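CELL division inhibitor (Pyrococcus furiosus, PDB 1G3Q) binds ADP and magnesium and is thought to hydrolyse ATP as a MinD-type P-loop ATPase linked to the control of cell division. Local coordinates at residues 5-10 / 138-143. Residues are numbered along the deposited sequence; the frame is centred on the assembly and turned at random.
Sequences ISIVSG and LLVTNP
Ser6 and Val8 reach Leu138 and Val140 through three backbone hydrogen bonds that join two parallel strands, whose axes approach to 4.9 Å and whose directions differ by 15°. Leu138 N donates to Ser6 O at 2.8 Å, Val8 N to Leu138 O, and Val140 N to Val8 O at 2.7 Å. The first is nearly straight at hydrogen, while the last is more bent (147°). Beyond it the serine takes over: Ser9 OG, anti to its backbone N (chi1 -177°), lies 2.8 Å from Val140 O and is also hydrogen-bonded with Lys11 O and Thr14 OG1.

Apolar contacts line both faces of the pair. On one, Ile7 and Leu138 point the same way side by side, CD1 of the isoleucine 4.0 Å from CD2 of the leucine. Ile7 CG2 turns instead to Val140 CG2 (3.6 Å), and Ile5 CG2 comes within 4.1 Å of Leu138 CB. On the other face, Val8 CG2 meets Leu139 CD2 at 3.5 Å; Val8 CG2 sits between the valine's own backbone N and carbonyl carbon.

All this is central to the mostly parallel sheet of a P-loop NTPase. Strand 3-8 leads into the Walker A loop, whose Thr14 and Lys16 bind ADP, and pairs along its other edge with strand 114-118. Helix 16-29 covers Ile7 and Leu138, whereas helix 145-160 packs against Leu139 through Thr151, and strand 164-173 lies beyond strand 136-141.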
ATOM      1  N   ILE A   5       8.521  -1.852  -0.029  1.00 18.32           N
ATOM      2  CA  ILE A   5       7.529  -2.576   0.744  1.00 17.02           C
ATOM      3  C   ILE A   5       6.210  -2.795   0.007  1.00 17.04           C
ATOM      4  O   ILE A   5       5.563  -1.838  -0.428  1.00 15.45           O
ATOM      5  CB  ILE A   5       7.223  -1.820   2.050  1.00 16.76           C
ATOM      6  CG1 ILE A   5       8.530  -1.506   2.789  1.00 16.31           C
ATOM      7  CG2 ILE A   5       6.284  -2.641   2.914  1.00 16.59           C
ATOM      8  CD1 ILE A   5       8.337  -0.683   4.063  1.00 15.65           C
ATOM      9  N   SER A   6       5.812  -4.056  -0.121  1.00 16.86           N
ATOM     10  CA  SER A   6       4.556  -4.385  -0.781  1.00 17.39           C
ATOM     11  C   SER A   6       3.426  -4.373   0.246  1.00 17.54           C
ATOM     12  O   SER A   6       3.516  -5.023   1.289  1.00 18.18           O
ATOM     13  CB  SER A   6       4.640  -5.766  -1.439  1.00 17.19           C
ATOM     14  OG  SER A   6       5.638  -5.792  -2.446  1.00 17.27           O
ATOM     15  N   ILE A   7       2.371  -3.617  -0.049  1.00 17.53           N
ATOM     16  CA  ILE A   7       1.208  -3.516   0.831  1.00 17.67           C
ATOM     17  C   ILE A   7       0.242  -4.537   0.250  1.00 17.83           C
ATOM     18  O   ILE A   7      -0.321  -4.321  -0.819  1.00 17.13           O
ATOM     19  CB  ILE A   7       0.585  -2.105   0.770  1.00 17.76           C
ATOM     20  CG1 ILE A   7       1.673  -1.049   0.993  1.00 18.69           C
ATOM     21  CG2 ILE A   7      -0.510  -1.967   1.820  1.00 17.67           C
ATOM     22  CD1 ILE A   7       2.441  -1.205   2.296  1.00 18.45           C
ATOM     23  N   VAL A   8       0.041  -5.640   0.964  1.00 18.39           N
ATOM     24  CA  VAL A   8      -0.782  -6.733   0.451  1.00 18.64           C
ATOM     25  C   VAL A   8      -1.940  -7.203   1.316  1.00 19.08           C
ATOM     26  O   VAL A   8      -2.093  -6.789   2.464  1.00 19.13           O
ATOM     27  CB  VAL A   8       0.114  -7.958   0.177  1.00 18.67           C
ATOM     28  CG1 VAL A   8       1.333  -7.535  -0.636  1.00 18.49           C
ATOM     29  CG2 VAL A   8       0.564  -8.579   1.502  1.00 17.64           C
ATOM     30  N   SER A   9      -2.746  -8.094   0.745  1.00 19.43           N
ATOM     31  CA  SER A   9      -3.891  -8.657   1.448  1.00 20.62           C
ATOM     32  C   SER A   9      -4.437  -9.892   0.747  1.00 21.45           C
ATOM     33  O   SER A   9      -4.164 -10.130  -0.434  1.00 21.75           O
ATOM     34  CB  SER A   9      -5.009  -7.625   1.571  1.00 20.67           C
ATOM     35  OG  SER A   9      -6.093  -8.161   2.307  1.00 21.32           O
ATOM     36  N   GLY A  10      -5.214 -10.675   1.488  1.00 22.38           N
ATOM     37  CA  GLY A  10      -5.814 -11.867   0.924  1.00 23.42           C
ATOM     38  C   GLY A  10      -7.108 -11.499   0.230  1.00 24.13           C
ATOM     39  O   GLY A  10      -7.576 -12.213  -0.655  1.00 24.76           O
ATOM     40  N   LEU A 138       3.989  -5.866   3.969  1.00 21.06           N
ATOM     41  CA  LEU A 138       3.189  -5.429   5.102  1.00 20.81           C
ATOM     42  C   LEU A 138       1.800  -5.987   4.836  1.00 20.64           C
ATOM     43  O   LEU A 138       1.105  -5.536   3.927  1.00 20.35           O
ATOM     44  CB  LEU A 138       3.132  -3.900   5.181  1.00 20.53           C
ATOM     45  CG  LEU A 138       2.268  -3.330   6.313  1.00 20.35           C
ATOM     46  CD1 LEU A 138       2.831  -3.770   7.658  1.00 21.03           C
ATOM     47  CD2 LEU A 138       2.231  -1.808   6.230  1.00 20.69           C
ATOM     48  N   LEU A 139       1.403  -6.980   5.622  1.00 20.65           N
ATOM     49  CA  LEU A 139       0.102  -7.603   5.445  1.00 20.75           C
ATOM     50  C   LEU A 139      -1.017  -6.719   5.975  1.00 20.96           C
ATOM     51  O   LEU A 139      -0.927  -6.182   7.080  1.00 20.83           O
ATOM     52  CB  LEU A 139       0.062  -8.961   6.159  1.00 21.27           C
ATOM     53  CG  LEU A 139       1.263  -9.897   5.971  1.00 21.48           C
ATOM     54  CD1 LEU A 139       0.966 -11.231   6.654  1.00 21.81           C
ATOM     55  CD2 LEU A 139       1.543 -10.114   4.496  1.00 21.83           C
ATOM     56  N   VAL A 140      -2.066  -6.561   5.176  1.00 21.01           N
ATOM     57  CA  VAL A 140      -3.215  -5.762   5.577  1.00 21.22           C
ATOM     58  C   VAL A 140      -4.419  -6.692   5.639  1.00 22.20           C
ATOM     59  O   VAL A 140      -4.712  -7.403   4.679  1.00 22.04           O
ATOM     60  CB  VAL A 140      -3.505  -4.629   4.567  1.00 20.65           C
ATOM     61  CG1 VAL A 140      -4.741  -3.862   4.996  1.00 19.83           C
ATOM     62  CG2 VAL A 140      -2.308  -3.693   4.480  1.00 20.46           C
ATOM     63  N   THR A 141      -5.109  -6.689   6.772  1.00 23.52           N
ATOM     64  CA  THR A 141      -6.262  -7.557   6.951  1.00 25.14           C
ATOM     65  C   THR A 141      -7.322  -6.925   7.841  1.00 26.12           C
ATOM     66  O   THR A 141      -7.062  -5.945   8.536  1.00 26.25           O
ATOM     67  CB  THR A 141      -5.842  -8.890   7.599  1.00 25.34           C
ATOM     68  OG1 THR A 141      -6.979  -9.758   7.704  1.00 26.11           O
ATOM     69  CG2 THR A 141      -5.281  -8.639   8.994  1.00 25.79           C
ATOM     70  N   ASN A 142      -8.521  -7.493   7.803  1.00 27.60           N
ATOM     71  CA  ASN A 142      -9.616  -7.021   8.635  1.00 29.23           C
ATOM     72  C   ASN A 142      -9.811  -8.076   9.722  1.00 30.28           C
ATOM     73  O   ASN A 142      -9.251  -9.167   9.631  1.00 30.41           O
ATOM     74  CB  ASN A 142     -10.888  -6.846   7.806  1.00 29.75           C
ATOM     75  CG  ASN A 142     -10.729  -5.798   6.719  1.00 30.63           C
ATOM     76  OD1 ASN A 142     -10.025  -4.801   6.900  1.00 31.01           O
ATOM     77  ND2 ASN A 142     -11.393  -6.011   5.588  1.00 31.07           N
ATOM     78  N   PRO A 143     -10.595  -7.761  10.767  1.00 31.25           N
ATOM     79  CA  PRO A 143     -10.849  -8.692  11.875  1.00 32.12           C
ATOM     80  C   PRO A 143     -11.699  -9.930  11.563  1.00 32.85           C
ATOM     81  O   PRO A 143     -12.329 -10.485  12.462  1.00 33.43           O
ATOM     82  CB  PRO A 143     -11.515  -7.801  12.928  1.00 32.03           C
ATOM     83  CG  PRO A 143     -11.001  -6.426  12.604  1.00 31.68           C
ATOM     84  CD  PRO A 143     -11.087  -6.416  11.103  1.00 31.57           C
TER